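Local coordinates for protein octaprenyl-diphosphate synthase (Bacteroides thetaiotaomicron, PDB 3RMG) that probably catalyses magnesium-dependent prenyl transfer, building isoprenoid diphosphates as other members of the FPP/GGPP synthase family do, at residues Glu164-Phe167 / Asp168-Lys172; Gln211-Asp214 / Asp215-Tyr219; Pro268-Ile271 / Val272-Ile275; Asn309-Leu312 / Ala313-Tyr317. All coordinates share one frame; numbering follows the deposited sequence.

Interaction 1 of 4, residues Glu164-Phe167 / Asp168-Lys172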
loop_
_atom_site.group_PDB
_atom_site.type_symbol
_atom_site.label_atom_id
_atom_site.label_comp_id
_atom_site.label_asym_id
_atom_site.label_seq_id
_atom_site.Cartn_x
_atom_site.Cartn_y
_atom_site.Cartn_z
ATOM N N GLU A 164 19.952 -0.018 23.146
ATOM C CA GLU A 164 18.946 -1.060 22.959
ATOM C C GLU A 164 17.756 -0.556 22.147
ATOM O O GLU A 164 17.307 -1.223 21.219
ATOM C CB GLU A 164 18.476 -1.638 24.297
ATOM C CG GLU A 164 19.519 -2.495 25.003
ATOM C CD GLU A 164 20.592 -1.664 25.694
ATOM O OE1 GLU A 164 21.591 -2.252 26.165
ATOM O OE2 GLU A 164 20.434 -0.425 25.769
ATOM N N VAL A 165 17.243 0.617 22.479
ATOM C CA VAL A 165 16.098 1.119 21.732
ATOM C C VAL A 165 16.506 1.481 20.304
ATOM O O VAL A 165 15.732 1.327 19.354
ATOM C CB VAL A 165 15.444 2.327 22.420
ATOM C CG1 VAL A 165 14.258 2.818 21.606
ATOM C CG2 VAL A 165 15.015 1.953 23.842
ATOM N N TYR A 166 17.735 1.961 20.163
ATOM C CA TYR A 166 18.248 2.385 18.874
ATOM C C TYR A 166 18.366 1.191 17.925
ATOM O O TYR A 166 17.961 1.261 16.761
ATOM C CB TYR A 166 19.614 3.021 19.094
ATOM C CG TYR A 166 20.453 3.246 17.862
ATOM C CD1 TYR A 166 20.076 4.168 16.893
ATOM C CD2 TYR A 166 21.658 2.579 17.698
ATOM C CE1 TYR A 166 20.869 4.395 15.777
ATOM C CE2 TYR A 166 22.458 2.798 16.590
ATOM C CZ TYR A 166 22.059 3.707 15.636
ATOM O OH TYR A 166 22.863 3.927 14.537
ATOM N N PHE A 167 18.915 0.096 18.445
ATOM C CA PHE A 167 19.122 -1.118 17.673
ATOM C C PHE A 167 17.828 -1.834 17.354
ATOM O O PHE A 167 17.652 -2.369 16.258
ATOM C CB PHE A 167 20.060 -2.049 18.416
ATOM C CG PHE A 167 21.481 -1.642 18.309
ATOM C CD1 PHE A 167 22.200 -1.283 19.428
ATOM C CD2 PHE A 167 22.095 -1.590 17.075
ATOM C CE1 PHE A 167 23.517 -0.908 19.317
ATOM C CE2 PHE A 167 23.408 -1.214 16.960
ATOM C CZ PHE A 167 24.121 -0.875 18.082
ATOM N N ASP A 168 16.923 -1.840 18.319
ATOM C CA ASP A 168 15.609 -2.403 18.108
ATOM C C ASP A 168 14.924 -1.742 16.923
ATOM O O ASP A 168 14.310 -2.414 16.107
ATOM C CB ASP A 168 14.751 -2.247 19.359
ATOM C CG ASP A 168 13.492 -3.069 19.289
ATOM O OD1 ASP A 168 13.596 -4.278 18.980
ATOM O OD2 ASP A 168 12.399 -2.513 19.531
ATOM N N VAL A 169 15.023 -0.422 16.835
ATOM C CA VAL A 169 14.401 0.326 15.747
ATOM C C VAL A 169 15.023 -0.013 14.391
ATOM O O VAL A 169 14.315 -0.213 13.400
ATOM C CB VAL A 169 14.544 1.849 15.965
ATOM C CG1 VAL A 169 14.013 2.617 14.748
ATOM C CG2 VAL A 169 13.843 2.282 17.260
ATOM N N ILE A 170 16.352 -0.044 14.347
ATOM C CA ILE A 170 17.057 -0.491 13.152
ATOM C C ILE A 170 16.643 -1.924 12.738
ATOM O O ILE A 170 16.351 -2.185 11.570
ATOM C CB ILE A 170 18.572 -0.435 13.369
ATOM C CG1 ILE A 170 19.032 1.014 13.568
ATOM C CG2 ILE A 170 19.298 -1.080 12.200
ATOM C CD1 ILE A 170 20.517 1.134 13.986
ATOM N N ARG A 171 16.572 -2.837 13.680
ATOM C CA ARG A 171 16.199 -4.198 13.373
ATOM C C ARG A 171 14.808 -4.269 12.815
ATOM O O ARG A 171 14.505 -5.128 12.039
ATOM C CB ARG A 171 16.384 -5.124 14.564
ATOM C CG ARG A 171 17.801 -5.526 14.753
ATOM C CD ARG A 171 17.990 -6.617 15.744
ATOM N NE ARG A 171 18.232 -6.101 17.071
ATOM C CZ ARG A 171 19.420 -5.840 17.589
ATOM N NH1 ARG A 171 19.463 -5.322 18.791
ATOM N NH2 ARG A 171 20.520 -6.360 17.082
ATOM N N LYS A 172 13.953 -3.363 13.246
ATOM C CA LYS A 172 12.591 -3.326 12.769
ATOM C C LYS A 172 12.389 -2.583 11.479
ATOM O O LYS A 172 11.336 -2.627 10.922
ATOM C CB LYS A 172 11.681 -2.774 13.833
ATOM C CG LYS A 172 11.287 -3.815 14.812
ATOM C CD LYS A 172 11.205 -3.260 16.186
ATOM C CE LYS A 172 11.067 -4.345 17.204
ATOM N NZ LYS A 172 9.661 -4.762 17.312
#
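Tyr166 and Ile170 meet because their first torsions bring them together: the tyrosine CG is anti to its own nitrogen (chi1 167°), whereas Ile170 carries CG1 beside its nitrogen and anti to its carbonyl carbon (chi1 -65°), which sends CD1 back along the helix. CD1 settles over one face of the phenol ring in a CH-pi contact, 3.7 Å from the ring centroid of Tyr166 and displaced toward the rim, where CZ is its closest atom at 3.4 Å. The same methyl only loosely approaches the second ring, 4.4 Å from Phe167 CD2. Arg171, bent at its third torsion, folds back so that NH1 comes within 3.3 Å of Phe167 CB, and one face of the guanidinium looks onto Phe167 O. That carbonyl is already taken by the backbone of the next turn, with Arg171 N to Phe167 O at 2.8 Å. On the more exposed flank Val169 CG2 is pressed to 3.0 Å from Val165 O. The phenol hydroxyl probably hydrogen-bonds to Asp215. Tyr166 and Phe167 pack on Ile212 of helix 193-217 and Leu240 of helix 240-249, while Phe167 and Arg171 also reach Thr290 and Tyr294 of helix 283-302.

Interaction 2 of 4, residues Gln211-Asp214 / Asp215-Tyr219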
loop_
_atom_site.group_PDB
_atom_site.type_symbol
_atom_site.label_atom_id
_atom_site.label_comp_id
_atom_site.label_asym_id
_atom_site.label_seq_id
_atom_site.Cartn_x
_atom_site.Cartn_y
_atom_site.Cartn_z
ATOM N N GLN A 211 23.047 0.724 8.267
ATOM C CA GLN A 211 22.281 1.780 8.936
ATOM C C GLN A 211 23.140 2.651 9.849
ATOM O O GLN A 211 22.999 3.866 9.857
ATOM C CB GLN A 211 21.135 1.193 9.751
ATOM C CG GLN A 211 20.211 2.267 10.287
ATOM C CD GLN A 211 19.774 3.210 9.183
ATOM O OE1 GLN A 211 19.118 2.795 8.222
ATOM N NE2 GLN A 211 20.146 4.478 9.302
ATOM N N ILE A 212 24.017 2.021 10.623
ATOM C CA ILE A 212 24.925 2.738 11.499
ATOM C C ILE A 212 25.885 3.600 10.680
ATOM O O ILE A 212 26.153 4.751 11.038
ATOM C CB ILE A 212 25.721 1.773 12.381
ATOM C CG1 ILE A 212 24.814 1.141 13.441
ATOM C CG2 ILE A 212 26.843 2.493 13.071
ATOM C CD1 ILE A 212 25.513 0.004 14.235
ATOM N N LYS A 213 26.396 3.050 9.579
ATOM C CA LYS A 213 27.212 3.832 8.653
ATOM C C LYS A 213 26.509 5.121 8.243
ATOM O O LYS A 213 27.094 6.196 8.294
ATOM C CB LYS A 213 27.550 3.022 7.402
ATOM C CG LYS A 213 28.881 2.302 7.470
ATOM C CD LYS A 213 30.035 3.213 7.055
ATOM C CE LYS A 213 30.449 4.143 8.185
ATOM N NZ LYS A 213 31.753 4.817 7.909
ATOM N N ASP A 214 25.257 5.003 7.820
ATOM C CA ASP A 214 24.472 6.156 7.421
ATOM C C ASP A 214 24.275 7.165 8.544
ATOM O O ASP A 214 24.291 8.365 8.300
ATOM C CB ASP A 214 23.102 5.721 6.908
ATOM C CG ASP A 214 23.006 5.769 5.405
ATOM O OD1 ASP A 214 24.010 6.144 4.759
ATOM O OD2 ASP A 214 21.925 5.446 4.872
ATOM N N ASP A 215 24.055 6.679 9.761
ATOM C CA ASP A 215 23.833 7.563 10.902
ATOM C C ASP A 215 25.075 8.416 11.178
ATOM O O ASP A 215 24.969 9.578 11.559
ATOM C CB ASP A 215 23.459 6.758 12.147
ATOM C CG ASP A 215 22.062 6.176 12.072
ATOM O OD1 ASP A 215 21.320 6.499 11.118
ATOM O OD2 ASP A 215 21.702 5.395 12.977
ATOM N N ILE A 216 26.249 7.831 10.985
ATOM C CA ILE A 216 27.497 8.552 11.157
ATOM C C ILE A 216 27.626 9.698 10.150
ATOM O O ILE A 216 27.981 10.816 10.509
ATOM C CB ILE A 216 28.692 7.607 11.035
ATOM C CG1 ILE A 216 28.872 6.820 12.338
ATOM C CG2 ILE A 216 29.955 8.387 10.689
ATOM C CD1 ILE A 216 29.756 5.596 12.206
ATOM N N PHE A 217 27.320 9.421 8.890
ATOM C CA PHE A 217 27.357 10.454 7.860
ATOM C C PHE A 217 26.674 11.745 8.296
ATOM O O PHE A 217 27.130 12.832 7.955
ATOM C CB PHE A 217 26.714 9.960 6.562
ATOM C CG PHE A 217 27.505 8.893 5.863
ATOM C CD1 PHE A 217 26.879 7.992 5.016
ATOM C CD2 PHE A 217 28.874 8.786 6.062
ATOM C CE1 PHE A 217 27.601 7.008 4.369
ATOM C CE2 PHE A 217 29.605 7.804 5.422
ATOM C CZ PHE A 217 28.965 6.913 4.570
ATOM N N ASP A 218 25.581 11.631 9.042
ATOM C CA ASP A 218 24.812 12.812 9.440
ATOM C C ASP A 218 25.606 13.798 10.307
ATOM O O ASP A 218 25.277 14.980 10.386
ATOM C CB ASP A 218 23.548 12.399 10.174
ATOM C CG ASP A 218 22.515 13.493 10.197
ATOM O OD1 ASP A 218 22.023 13.823 11.295
ATOM O OD2 ASP A 218 22.200 14.026 9.112
ATOM N N TYR A 219 26.650 13.307 10.960
ATOM C CA TYR A 219 27.505 14.154 11.782
ATOM C C TYR A 219 28.571 14.886 10.945
ATOM O O TYR A 219 29.584 15.335 11.484
ATOM C CB TYR A 219 28.175 13.311 12.874
ATOM C CG TYR A 219 27.204 12.671 13.847
ATOM C CD1 TYR A 219 27.154 13.080 15.171
ATOM C CD2 TYR A 219 26.340 11.659 13.444
ATOM C CE1 TYR A 219 26.276 12.503 16.069
ATOM C CE2 TYR A 219 25.451 11.079 14.335
ATOM C CZ TYR A 219 25.423 11.506 15.650
ATOM O OH TYR A 219 24.552 10.940 16.562
#
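The Phe217 ring lies with one face over the carbonyl of Lys213, whose O sits 3.6 Å from the ring plane, above its centre. At the ring edge, near its plane, Asp214 OD1 approaches Phe217 CD1 to 3.4 Å, the carboxylate turned 60° from the ring. A second pair of flat groups joins Gln211 to Asp215: NE2 donates to OD1 at 3.0 Å, with OD1 in the amide plane of the glutamine but NE2 above the carboxylate plane, and the two planes 45° apart. Gln211 is bent at its second torsion (chi2 51°), which swings the amide toward the aspartate one turn on, and its OE1 is held by Thr174. Asp214, Asp215 and Asp218 form the second aspartate-rich DDxxD motif of the polyprenyl synthases, which in relatives holds magnesium ions that bridge to the diphosphate of the allylic substrate, and probably does so here. Were Asp215 replaced by an alanine, the Gln211 amide and the Tyr166 hydroxyl would probably lose the carboxylate they share, leaving the amide gripped by Thr174 alone. Behind the motif, Ile212 CG2 and Ile216 CD1 are 4.3 Å apart, on the side that faces Ile291 and Ala287 of helix 283-302.

Interaction 3 of 4, residues Pro268-Ile271 / Val272-Ile275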
loop_
_atom_site.group_PDB
_atom_site.type_symbol
_atom_site.label_atom_id
_atom_site.label_comp_id
_atom_site.label_asym_id
_atom_site.label_seq_id
_atom_site.Cartn_x
_atom_site.Cartn_y
_atom_site.Cartn_z
ATOM N N PRO A 268 18.654 24.776 15.405
ATOM C CA PRO A 268 19.632 24.413 14.374
ATOM C C PRO A 268 21.063 24.660 14.841
ATOM O O PRO A 268 21.978 23.947 14.428
ATOM C CB PRO A 268 19.286 25.357 13.222
ATOM C CG PRO A 268 17.836 25.638 13.396
ATOM C CD PRO A 268 17.597 25.658 14.880
ATOM N N ASP A 269 21.247 25.661 15.695
ATOM C CA ASP A 269 22.569 25.993 16.213
ATOM C C ASP A 269 22.989 25.023 17.311
ATOM O O ASP A 269 24.128 24.557 17.338
ATOM C CB ASP A 269 22.592 27.428 16.742
ATOM C CG ASP A 269 22.199 28.445 15.688
ATOM O OD1 ASP A 269 21.117 29.055 15.821
ATOM O OD2 ASP A 269 22.972 28.634 14.725
ATOM N N GLU A 270 22.062 24.722 18.214
ATOM C CA GLU A 270 22.334 23.806 19.315
ATOM C C GLU A 270 22.764 22.437 18.797
ATOM O O GLU A 270 23.654 21.801 19.361
ATOM C CB GLU A 270 21.102 23.665 20.212
ATOM C CG GLU A 270 20.945 24.782 21.230
ATOM C CD GLU A 270 19.982 24.424 22.344
ATOM O OE1 GLU A 270 18.818 24.875 22.294
ATOM O OE2 GLU A 270 20.388 23.692 23.271
ATOM N N ILE A 271 22.127 21.991 17.720
ATOM C CA ILE A 271 22.443 20.701 17.124
ATOM C C ILE A 271 23.912 20.627 16.683
ATOM O O ILE A 271 24.615 19.661 16.997
ATOM C CB ILE A 271 21.474 20.392 15.962
ATOM C CG1 ILE A 271 20.160 19.827 16.525
ATOM C CG2 ILE A 271 22.111 19.437 14.972
ATOM C CD1 ILE A 271 18.944 20.030 15.630
ATOM N N VAL A 272 24.379 21.655 15.979
ATOM C CA VAL A 272 25.774 21.710 15.558
ATOM C C VAL A 272 26.685 21.517 16.757
ATOM O O VAL A 272 27.764 20.934 16.649
ATOM C CB VAL A 272 26.119 23.053 14.873
ATOM C CG1 VAL A 272 27.613 23.149 14.623
ATOM C CG2 VAL A 272 25.348 23.211 13.565
ATOM N N ARG A 273 26.240 22.006 17.907
ATOM C CA ARG A 273 27.048 21.960 19.117
ATOM C C ARG A 273 27.052 20.582 19.756
ATOM O O ARG A 273 28.097 20.098 20.197
ATOM C CB ARG A 273 26.562 22.999 20.128
ATOM C CG ARG A 273 27.192 24.373 19.973
ATOM C CD ARG A 273 26.558 25.365 20.939
ATOM N NE ARG A 273 25.270 25.850 20.449
ATOM C CZ ARG A 273 24.338 26.403 21.218
ATOM N NH1 ARG A 273 24.540 26.532 22.522
ATOM N NH2 ARG A 273 23.200 26.819 20.680
ATOM N N LEU A 274 25.877 19.962 19.829
ATOM C CA LEU A 274 25.782 18.597 20.346
ATOM C C LEU A 274 26.512 17.623 19.413
ATOM O O LEU A 274 27.296 16.789 19.862
ATOM C CB LEU A 274 24.326 18.177 20.561
ATOM C CG LEU A 274 24.217 16.984 21.515
ATOM C CD1 LEU A 274 25.088 17.205 22.736
ATOM C CD2 LEU A 274 22.778 16.708 21.919
ATOM N N ILE A 275 26.270 17.753 18.115
ATOM C CA ILE A 275 27.071 17.047 17.128
ATOM C C ILE A 275 28.564 17.170 17.446
ATOM O O ILE A 275 29.273 16.165 17.550
ATOM C CB ILE A 275 26.795 17.572 15.716
ATOM C CG1 ILE A 275 25.402 17.131 15.262
ATOM C CG2 ILE A 275 27.861 17.085 14.741
ATOM C CD1 ILE A 275 25.130 17.355 13.794
#
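Ile271 and Ile275 have like first torsions, and across one turn the Ile271 CG2 branch meets the Ile275 CG1-CD1 branch. Ile275 keeps CG1 beside its nitrogen (chi1 -71°) with the chain extended beyond it, so that CD1 runs back toward the preceding turn and stops 3.9 Å from Ile271 CG2. The same CG1 lies over the backbone, 3.2 Å from Ile271 O, the carbonyl that accepts Ile275 N at 2.8 Å. Both isoleucines pack on Met233, so an alanine in place of Ile275 would probably open a gap there and leave Ile271 CG2 without its neighbour. On the other flank Arg273 is bent at its third torsion (chi3 -79°) and folds over the first turn. Its NH2 comes to 3.1 Å from Glu270 CG, meeting the aliphatic part of the glutamate and not its carboxylate, whose OE2 remains 4.9 Å from Arg273 NH2; Glu270 OE1 instead forms a salt bridge with Lys260. Asp269 O lies near the guanidinium plane, at its edge. Arg273 N has two weak bonds, to Asp269 O and Glu270 O, whereas Leu274 N makes a firm one to Glu270 O at 2.9 Å. With Ile271 and Ile275 on helix 231-234, Leu274 on Ala254 and Ile257 of helix 252-263, and Pro268, Asp269, Val272 and Arg273 exposed, this is the opening of an amphipathic helix within the all-helical isoprenoid synthase fold.

Interaction 4 of 4, residues Asn309-Leu312 / Ala313-Tyr317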
loop_
_atom_site.group_PDB
_atom_site.type_symbol
_atom_site.label_atom_id
_atom_site.label_comp_id
_atom_site.label_asym_id
_atom_site.label_seq_id
_atom_site.Cartn_x
_atom_site.Cartn_y
_atom_site.Cartn_z
ATOM N N ASN A 309 33.706 -17.743 -5.448
ATOM C CA ASN A 309 33.709 -16.394 -5.971
ATOM C C ASN A 309 32.565 -15.601 -5.343
ATOM O O ASN A 309 32.653 -14.374 -5.179
ATOM C CB ASN A 309 33.629 -16.389 -7.518
ATOM C CG ASN A 309 32.409 -17.136 -8.061
ATOM O OD1 ASN A 309 31.812 -17.964 -7.376
ATOM N ND2 ASN A 309 32.038 -16.836 -9.304
ATOM N N ILE A 310 31.497 -16.312 -4.977
ATOM C CA ILE A 310 30.340 -15.670 -4.361
ATOM C C ILE A 310 30.656 -15.249 -2.916
ATOM O O ILE A 310 30.410 -14.103 -2.534
ATOM C CB ILE A 310 29.072 -16.551 -4.426
ATOM C CG1 ILE A 310 28.694 -16.832 -5.877
ATOM C CG2 ILE A 310 27.903 -15.846 -3.748
ATOM C CD1 ILE A 310 28.674 -15.577 -6.761
ATOM N N CYS A 311 31.229 -16.161 -2.130
ATOM C CA CYS A 311 31.685 -15.817 -0.780
ATOM C C CYS A 311 32.617 -14.609 -0.836
ATOM O O CYS A 311 32.478 -13.674 -0.050
ATOM C CB CYS A 311 32.388 -16.999 -0.108
ATOM S SG CYS A 311 32.446 -16.958 1.749
ATOM N N LEU A 312 33.556 -14.616 -1.779
ATOM C CA LEU A 312 34.537 -13.537 -1.880
ATOM C C LEU A 312 33.831 -12.234 -2.249
ATOM O O LEU A 312 34.145 -11.160 -1.724
ATOM C CB LEU A 312 35.610 -13.889 -2.925
ATOM C CG LEU A 312 36.494 -12.753 -3.469
ATOM C CD1 LEU A 312 37.153 -11.997 -2.352
ATOM C CD2 LEU A 312 37.553 -13.273 -4.433
ATOM N N ALA A 313 32.857 -12.339 -3.142
ATOM C CA ALA A 313 32.071 -11.182 -3.542
ATOM C C ALA A 313 31.325 -10.562 -2.349
ATOM O O ALA A 313 31.313 -9.342 -2.183
ATOM C CB ALA A 313 31.107 -11.554 -4.677
ATOM N N LEU A 314 30.724 -11.407 -1.518
ATOM C CA LEU A 314 30.046 -10.956 -0.295
ATOM C C LEU A 314 30.994 -10.312 0.725
ATOM O O LEU A 314 30.668 -9.280 1.318
ATOM C CB LEU A 314 29.317 -12.130 0.362
ATOM C CG LEU A 314 27.959 -12.402 -0.273
ATOM C CD1 LEU A 314 27.480 -13.791 0.055
ATOM C CD2 LEU A 314 26.946 -11.315 0.165
ATOM N N ARG A 315 32.163 -10.910 0.945
ATOM C CA ARG A 315 33.108 -10.275 1.836
ATOM C C ARG A 315 33.483 -8.884 1.317
ATOM O O ARG A 315 33.545 -7.945 2.091
ATOM C CB ARG A 315 34.345 -11.141 2.079
ATOM C CG ARG A 315 34.022 -12.440 2.790
ATOM C CD ARG A 315 35.244 -13.090 3.405
ATOM N NE ARG A 315 36.367 -13.195 2.476
ATOM C CZ ARG A 315 36.484 -14.120 1.523
ATOM N NH1 ARG A 315 37.565 -14.141 0.755
ATOM N NH2 ARG A 315 35.527 -15.021 1.332
ATOM N N THR A 316 33.711 -8.755 0.011
ATOM C CA THR A 316 34.043 -7.461 -0.590
ATOM C C THR A 316 32.859 -6.491 -0.505
ATOM O O THR A 316 33.022 -5.320 -0.213
ATOM C CB THR A 316 34.467 -7.602 -2.075
ATOM O OG1 THR A 316 35.448 -8.635 -2.202
ATOM C CG2 THR A 316 35.057 -6.300 -2.595
ATOM N N TYR A 317 31.662 -6.976 -0.784
ATOM C CA TYR A 317 30.460 -6.175 -0.578
ATOM C C TYR A 317 30.448 -5.590 0.844
ATOM O O TYR A 317 30.234 -4.401 1.044
ATOM C CB TYR A 317 29.257 -7.082 -0.768
ATOM C CG TYR A 317 27.895 -6.453 -0.611
ATOM C CD1 TYR A 317 27.188 -5.994 -1.721
ATOM C CD2 TYR A 317 27.286 -6.374 0.636
ATOM C CE1 TYR A 317 25.920 -5.447 -1.588
ATOM C CE2 TYR A 317 26.020 -5.824 0.782
ATOM C CZ TYR A 317 25.343 -5.368 -0.330
ATOM O OH TYR A 317 24.088 -4.834 -0.185
#
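Leu312 and Thr316 make the tight part of this contact. Thr316 OG1 donates to Leu312 O at 2.9 Å, and the backbone nitrogen of Thr316 reaches the same carbonyl oxygen at 3.0 Å, the two donors gripping it from opposite faces of the carbonyl plane. With OG1 beside its own nitrogen (chi1 -49°), the hydroxyl is turned back along the helix, and its bond to Leu312 O holds the rotation of the buried threonine side chain. The partly exposed Leu312 runs alongside it, CD1 3.8 Å from Thr316 OG1. On the buried side Ala313 CB sits 3.3 Å from Asn309 O, and Leu314 CD1 meets Ile310 CG2 more distantly, at 4.3 Å.

Toward solvent the fit is looser. Arg315, partly exposed and bent at its third torsion, doubles back over the preceding turn and crosses the side chain of Leu312 at about a right angle. One guanidinium face lies over Leu312 CA, and the group reaches back to the buried Cys311, whose SG stands at its edge, in plane, 3.7 Å from Arg315 NH2. The charge is paired with Asp307, just before the helix, through a salt bridge from NH2. Asn309 is exposed at the outer end.

Ile310 and Ala313 rest on helix 50-62, and Thr316 on Ser5, Leu8 and Ile9 of helix 5-10. The threonine hydroxyl bonded to the carbonyl four residues earlier is a familiar way for a buried threonine to be satisfied inside an alpha-helix, here in the first turns of the last modelled helix of the chain.

How the interactions relate
Interactions 1 and 2 are joined directly: Tyr166 OH lies 2.4 Å from Asp215 OD2, a probable hydrogen bond, and Ile170 CG1 packs on Gln211 CG at 3.7 Å. Helix 163-172 would thereby act as a second shell to the DDxxD motif of interaction 2, the probable metal and diphosphate site. Interaction 3 touches the Tyr219 end of interaction 2, with Ile275 CG2 4.1 Å from Tyr219 O, although the centres of the two are 16 Å apart. Interaction 4 stands apart: its nearest atoms are about 9 Å from interaction 2 and about 14 Å from interaction 1, and its centre is 40 Å from that of interaction 3.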